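PDB 3BN1: GDP-perosamine synthase from Caulobacter crescentus, which catalyses the pyridoxal 5'-phosphate-dependent transfer of an amino group from L-glutamate to GDP-4-keto-6-deoxy-D-mannose, making GDP-perosamine for the lipopolysaccharide O-antigen. Local coordinates for residues P84-I89 / V133-Q138; F112-A117 / K128-V133. All blocks are in the same frame, centred on the assembly; numbering follows the deposited sequence.

Contact 1: residues P84-I89 / V133-Q138. With AKG (2-oxoglutaric acid), chain G.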
# COMPACT_ATOMS: atom_id res chain seq x y z
N PRO A 84 -20.77 6.78 -8.67
CA PRO A 84 -22.06 6.69 -7.98
C PRO A 84 -21.89 7.11 -6.51
O PRO A 84 -20.87 6.85 -5.89
CB PRO A 84 -22.43 5.21 -8.08
CG PRO A 84 -21.18 4.49 -8.48
CD PRO A 84 -20.31 5.48 -9.19
N SER A 85 -22.87 7.82 -5.98
CA SER A 85 -22.86 8.20 -4.55
C SER A 85 -22.93 6.91 -3.74
O SER A 85 -22.25 6.80 -2.72
CB SER A 85 -24.07 9.05 -4.16
OG SER A 85 -23.89 9.63 -2.87
N LEU A 86 -23.72 5.93 -4.22
CA LEU A 86 -23.81 4.61 -3.55
C LEU A 86 -22.67 3.69 -3.92
O LEU A 86 -22.70 3.03 -4.97
CB LEU A 86 -25.12 3.90 -3.85
CG LEU A 86 -25.44 2.73 -2.88
CD1 LEU A 86 -25.77 3.27 -1.47
CD2 LEU A 86 -26.63 1.89 -3.34
N THR A 87 -21.66 3.65 -3.05
CA THR A 87 -20.43 2.84 -3.26
C THR A 87 -19.59 2.89 -1.98
O THR A 87 -19.86 3.68 -1.05
CB THR A 87 -19.56 3.31 -4.46
OG1 THR A 87 -18.44 2.43 -4.65
CG2 THR A 87 -19.01 4.72 -4.28
N TYR A 88 -18.52 2.10 -1.99
CA TYR A 88 -17.55 2.12 -0.92
C TYR A 88 -16.68 3.38 -1.18
O TYR A 88 -16.38 3.75 -2.31
CB TYR A 88 -16.69 0.86 -0.95
CG TYR A 88 -15.68 0.95 0.15
CD1 TYR A 88 -16.10 1.02 1.49
CD2 TYR A 88 -14.32 1.02 -0.15
CE1 TYR A 88 -15.19 1.05 2.49
CE2 TYR A 88 -13.40 1.06 0.83
CZ TYR A 88 -13.83 1.14 2.13
OH TYR A 88 -12.89 1.26 3.11
N ILE A 89 -16.32 4.07 -0.11
CA ILE A 89 -15.75 5.37 -0.24
C ILE A 89 -14.45 5.46 -0.98
O ILE A 89 -14.11 6.55 -1.48
CB ILE A 89 -15.50 5.98 1.12
CG1 ILE A 89 -15.38 7.51 1.01
CG2 ILE A 89 -14.33 5.23 1.76
CD1 ILE A 89 -15.45 8.21 2.39
N VAL A 133 -19.41 1.12 -10.71
CA VAL A 133 -19.02 0.21 -9.66
C VAL A 133 -19.99 -0.97 -9.71
O VAL A 133 -21.20 -0.78 -9.63
CB VAL A 133 -19.07 0.85 -8.28
CG1 VAL A 133 -18.74 -0.18 -7.20
CG2 VAL A 133 -18.22 2.12 -8.23
N HIS A 134 -19.43 -2.19 -9.77
CA HIS A 134 -20.26 -3.41 -9.82
C HIS A 134 -20.58 -3.88 -8.37
O HIS A 134 -19.94 -4.76 -7.83
CB HIS A 134 -19.57 -4.50 -10.69
CG HIS A 134 -19.01 -4.00 -12.00
ND1 HIS A 134 -19.71 -3.16 -12.84
CD2 HIS A 134 -17.88 -4.33 -12.67
CE1 HIS A 134 -19.00 -2.92 -13.93
NE2 HIS A 134 -17.89 -3.64 -13.87
N LEU A 135 -21.59 -3.27 -7.76
CA LEU A 135 -21.90 -3.56 -6.37
C LEU A 135 -22.45 -4.95 -6.10
O LEU A 135 -23.31 -5.43 -6.85
CB LEU A 135 -22.94 -2.54 -5.94
CG LEU A 135 -22.46 -1.14 -5.59
CD1 LEU A 135 -23.67 -0.38 -4.95
CD2 LEU A 135 -21.25 -1.23 -4.64
N TYR A 136 -22.00 -5.57 -5.01
CA TYR A 136 -22.50 -6.88 -4.59
C TYR A 136 -22.20 -8.06 -5.53
O TYR A 136 -22.52 -9.23 -5.24
CB TYR A 136 -23.98 -6.73 -4.20
CG TYR A 136 -24.05 -5.62 -3.17
CD1 TYR A 136 -23.01 -5.50 -2.24
CD2 TYR A 136 -24.96 -4.61 -3.28
CE1 TYR A 136 -22.92 -4.46 -1.38
CE2 TYR A 136 -24.94 -3.56 -2.37
CZ TYR A 136 -23.92 -3.51 -1.43
OH TYR A 136 -23.85 -2.49 -0.51
N GLY A 137 -21.49 -7.76 -6.60
CA GLY A 137 -21.13 -8.84 -7.52
C GLY A 137 -21.90 -8.79 -8.82
O GLY A 137 -21.84 -9.73 -9.63
N GLN A 138 -22.63 -7.70 -9.02
CA GLN A 138 -23.43 -7.56 -10.22
C GLN A 138 -22.84 -6.45 -11.09
O GLN A 138 -22.78 -5.29 -10.62
CB GLN A 138 -24.86 -7.14 -9.84
CG GLN A 138 -25.81 -6.99 -11.01
CD GLN A 138 -27.27 -7.25 -10.70
OE1 GLN A 138 -27.95 -7.93 -11.50
NE2 GLN A 138 -27.76 -6.81 -9.52
C1 AKG G . -16.11 -3.68 3.36
O1 AKG G . -16.11 -3.52 4.61
O2 AKG G . -17.08 -4.22 2.77
C2 AKG G . -14.94 -3.24 2.56
O5 AKG G . -14.89 -3.50 1.37
C3 AKG G . -13.88 -2.43 3.27
C4 AKG G . -12.67 -2.21 2.38
C5 AKG G . -11.50 -1.82 3.25
O3 AKG G . -10.42 -1.54 2.67
O4 AKG G . -11.65 -1.73 4.62
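Val133 and Leu135 send their methyl groups against Pro84 CG and Leu86 CD2, and also against two oxygens, Thr87 OG1 and Leu86 O. Val133 does most with one branch: CG2, anti to its carbonyl carbon, lies 3.8 Å from Pro84 CG. Val133 CG2 is also 3.6 Å from Thr87 OG1, and Val133 CG1 flanks that hydroxyl too, the Thr87 and Val133 side chains crossing at about a right angle. In Thr87, OG1 stands anti to the backbone N (chi1 -177°), which leaves CG2 in the crowded position between N and the carbonyl carbon. The hydroxyl's stronger polar partner is Ser91 OG, beyond the two loops. Further along, Leu135 CD1 is 3.5 Å from the carbonyl Leu86 O and 4.1 Å from Leu86 CD2, again with side chains crossing nearly perpendicularly.

Tyr88 turns its ring to the bound 2-oxoglutaric acid. The ligand chain lies over one face, with AKG C4 3.6 Å from Tyr88 CZ and AKG C5 3.4 Å from Tyr88 OH; Ile89 CG2 covers the opposite face toward the rim. Tyr88 thus forms one wall of the ligand pocket, while Arg233 and Gln215 of the second subunit hydrogen-bond the ligand.

The two loops follow the adjacent parallel strands 80-84 and 127-130 of the central mixed sheet and lead into helices 90-98 and 142-151, while helix 338-346 packs on Leu86.

Contact 2: residues F112-A117 / K128-V133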
# COMPACT_ATOMS: atom_id res chain seq x y z
N PHE A 112 -28.97 -1.56 -7.58
CA PHE A 112 -28.04 -0.75 -6.81
C PHE A 112 -26.90 -0.16 -7.64
O PHE A 112 -25.96 0.44 -7.04
CB PHE A 112 -27.41 -1.45 -5.58
CG PHE A 112 -28.39 -2.17 -4.72
CD1 PHE A 112 -29.17 -1.46 -3.78
CD2 PHE A 112 -28.58 -3.56 -4.84
CE1 PHE A 112 -30.11 -2.12 -2.96
CE2 PHE A 112 -29.56 -4.22 -4.05
CZ PHE A 112 -30.31 -3.50 -3.12
N ASN A 113 -26.98 -0.28 -8.97
CA ASN A 113 -25.88 0.20 -9.82
C ASN A 113 -26.11 1.51 -10.53
O ASN A 113 -27.25 1.98 -10.67
CB ASN A 113 -25.37 -0.87 -10.80
CG ASN A 113 -24.58 -1.94 -10.08
OD1 ASN A 113 -23.95 -1.67 -9.04
ND2 ASN A 113 -24.68 -3.17 -10.54
N LEU A 114 -24.99 2.13 -10.89
CA LEU A 114 -24.99 3.38 -11.63
C LEU A 114 -26.15 3.46 -12.62
O LEU A 114 -26.31 2.60 -13.48
CB LEU A 114 -23.67 3.46 -12.40
CG LEU A 114 -23.39 4.87 -12.87
CD1 LEU A 114 -21.87 4.87 -13.16
CD2 LEU A 114 -24.21 5.21 -14.12
N ASP A 115 -26.94 4.53 -12.55
CA ASP A 115 -28.06 4.63 -13.48
C ASP A 115 -27.60 5.33 -14.78
O ASP A 115 -27.33 6.54 -14.81
CB ASP A 115 -29.13 5.38 -12.73
CG ASP A 115 -30.39 5.53 -13.58
OD1 ASP A 115 -30.36 5.21 -14.79
OD2 ASP A 115 -31.40 6.01 -13.04
N ALA A 116 -27.38 4.54 -15.82
CA ALA A 116 -26.86 5.07 -17.10
C ALA A 116 -27.64 6.22 -17.72
O ALA A 116 -27.08 7.13 -18.34
CB ALA A 116 -26.62 3.97 -18.12
N ALA A 117 -28.92 6.21 -17.39
CA ALA A 117 -29.83 7.26 -17.82
C ALA A 117 -29.59 8.59 -17.15
O ALA A 117 -30.15 9.57 -17.63
CB ALA A 117 -31.27 6.85 -17.69
N LYS A 128 -13.53 13.52 -17.46
CA LYS A 128 -12.51 12.75 -18.16
C LYS A 128 -12.88 11.24 -18.14
O LYS A 128 -12.45 10.50 -19.02
CB LYS A 128 -11.17 12.95 -17.43
CG LYS A 128 -10.12 13.84 -18.19
CD LYS A 128 -10.70 14.79 -19.24
CE LYS A 128 -10.08 16.19 -19.21
NZ LYS A 128 -10.87 17.12 -18.30
N ALA A 129 -13.66 10.81 -17.14
CA ALA A 129 -13.96 9.41 -16.95
C ALA A 129 -15.20 9.21 -16.13
O ALA A 129 -15.66 10.13 -15.44
CB ALA A 129 -12.81 8.73 -16.19
N ILE A 130 -15.71 7.98 -16.27
CA ILE A 130 -16.89 7.50 -15.55
C ILE A 130 -16.41 6.23 -14.87
O ILE A 130 -15.74 5.39 -15.49
CB ILE A 130 -18.08 7.10 -16.48
CG1 ILE A 130 -18.54 8.27 -17.36
CG2 ILE A 130 -19.30 6.67 -15.64
CD1 ILE A 130 -19.14 7.83 -18.71
N MET A 131 -16.77 6.12 -13.60
CA MET A 131 -16.41 4.94 -12.81
C MET A 131 -17.65 4.13 -12.39
O MET A 131 -18.22 4.27 -11.29
CB MET A 131 -15.59 5.36 -11.56
CG MET A 131 -15.15 4.16 -10.73
SD MET A 131 -14.39 4.67 -9.12
CE MET A 131 -12.83 5.54 -9.75
N PRO A 132 -18.05 3.21 -13.26
CA PRO A 132 -19.14 2.33 -12.85
C PRO A 132 -18.59 1.40 -11.72
O PRO A 132 -17.42 0.96 -11.73
CB PRO A 132 -19.47 1.55 -14.15
CG PRO A 132 -18.16 1.58 -14.88
CD PRO A 132 -17.69 2.99 -14.68
N VAL A 133 -19.41 1.12 -10.71
CA VAL A 133 -19.02 0.21 -9.66
C VAL A 133 -19.99 -0.97 -9.71
O VAL A 133 -21.20 -0.78 -9.63
CB VAL A 133 -19.07 0.85 -8.28
CG1 VAL A 133 -18.74 -0.18 -7.20
CG2 VAL A 133 -18.22 2.12 -8.23
O HOH W 1 -22.51 1.62 -9.62
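Leu114 CD1 packs on the side chains of Ile130 and Pro132 and on the backbone between them, where a beta-alpha-beta crossover closes: the chain leaves strand 101-105, passes through the short helix 116-119 and returns as strand 127-130, skipping strand 80-84 between them.

Van der Waals contacts run through that one methyl. Leu114 CG is anti to its backbone N, and the second torsion (chi2 161°) carries CD1 out to a position 3.7 Å from Pro132 CA. Ile130 CG2, itself anti to the backbone N of its residue, approaches the same CD1 at 4.0 Å, the two side chains crossing at about a right angle. The carbonyl Met131 O is 4.1 Å from Leu114 CD1, whereas the Met131 CB points away from residues 112-117 and its side chain packs against helix 90-98. Ile130 and Pro132 also touch helix 142-151.

Polar contacts gather round Val133 O. A water accepts from Leu114 N at 2.8 Å and donates to Val133 O at 2.7 Å, bridging the two backbones. Asn113 OD1 comes within 3.0 Å of Val133 O, but both are acceptors and this is no bond; the approach is understandable because Leu135 N donates to Asn113 OD1 and, weakly, to Val133 O. The other end of the amide, ND2, donates to Gln138 O, so the Asn113 side chain spans the backbone of the loop after the strand and its rotation is fixed from both ends.

Helix capping makes the third group. Asp115 is the N-cap of helix 116-119: Ala117 N donates to Asp115 OD1 at 3.1 Å, bent to 138°, with the nitrogen 39° out of the carboxylate plane.

In the fold
Both contacts are buried, but contact 1 lies deeper, its centre about 7 Å from that of the chain against about 13 Å for contact 2, whose helix start reaches partly exposed residues. Val133 is common to them: in contact 1 its methyl groups meet the loop after strand 80-84, in contact 2 it takes part through its backbone. Contact 1 is methyl packing on carbons and two oxygens beside the ligand pocket, with the second subunit nearby; contact 2 adds water and helix capping within one subunit. The amide of Asn113 ties the loop of contact 2 to the 133-138 loop of contact 1.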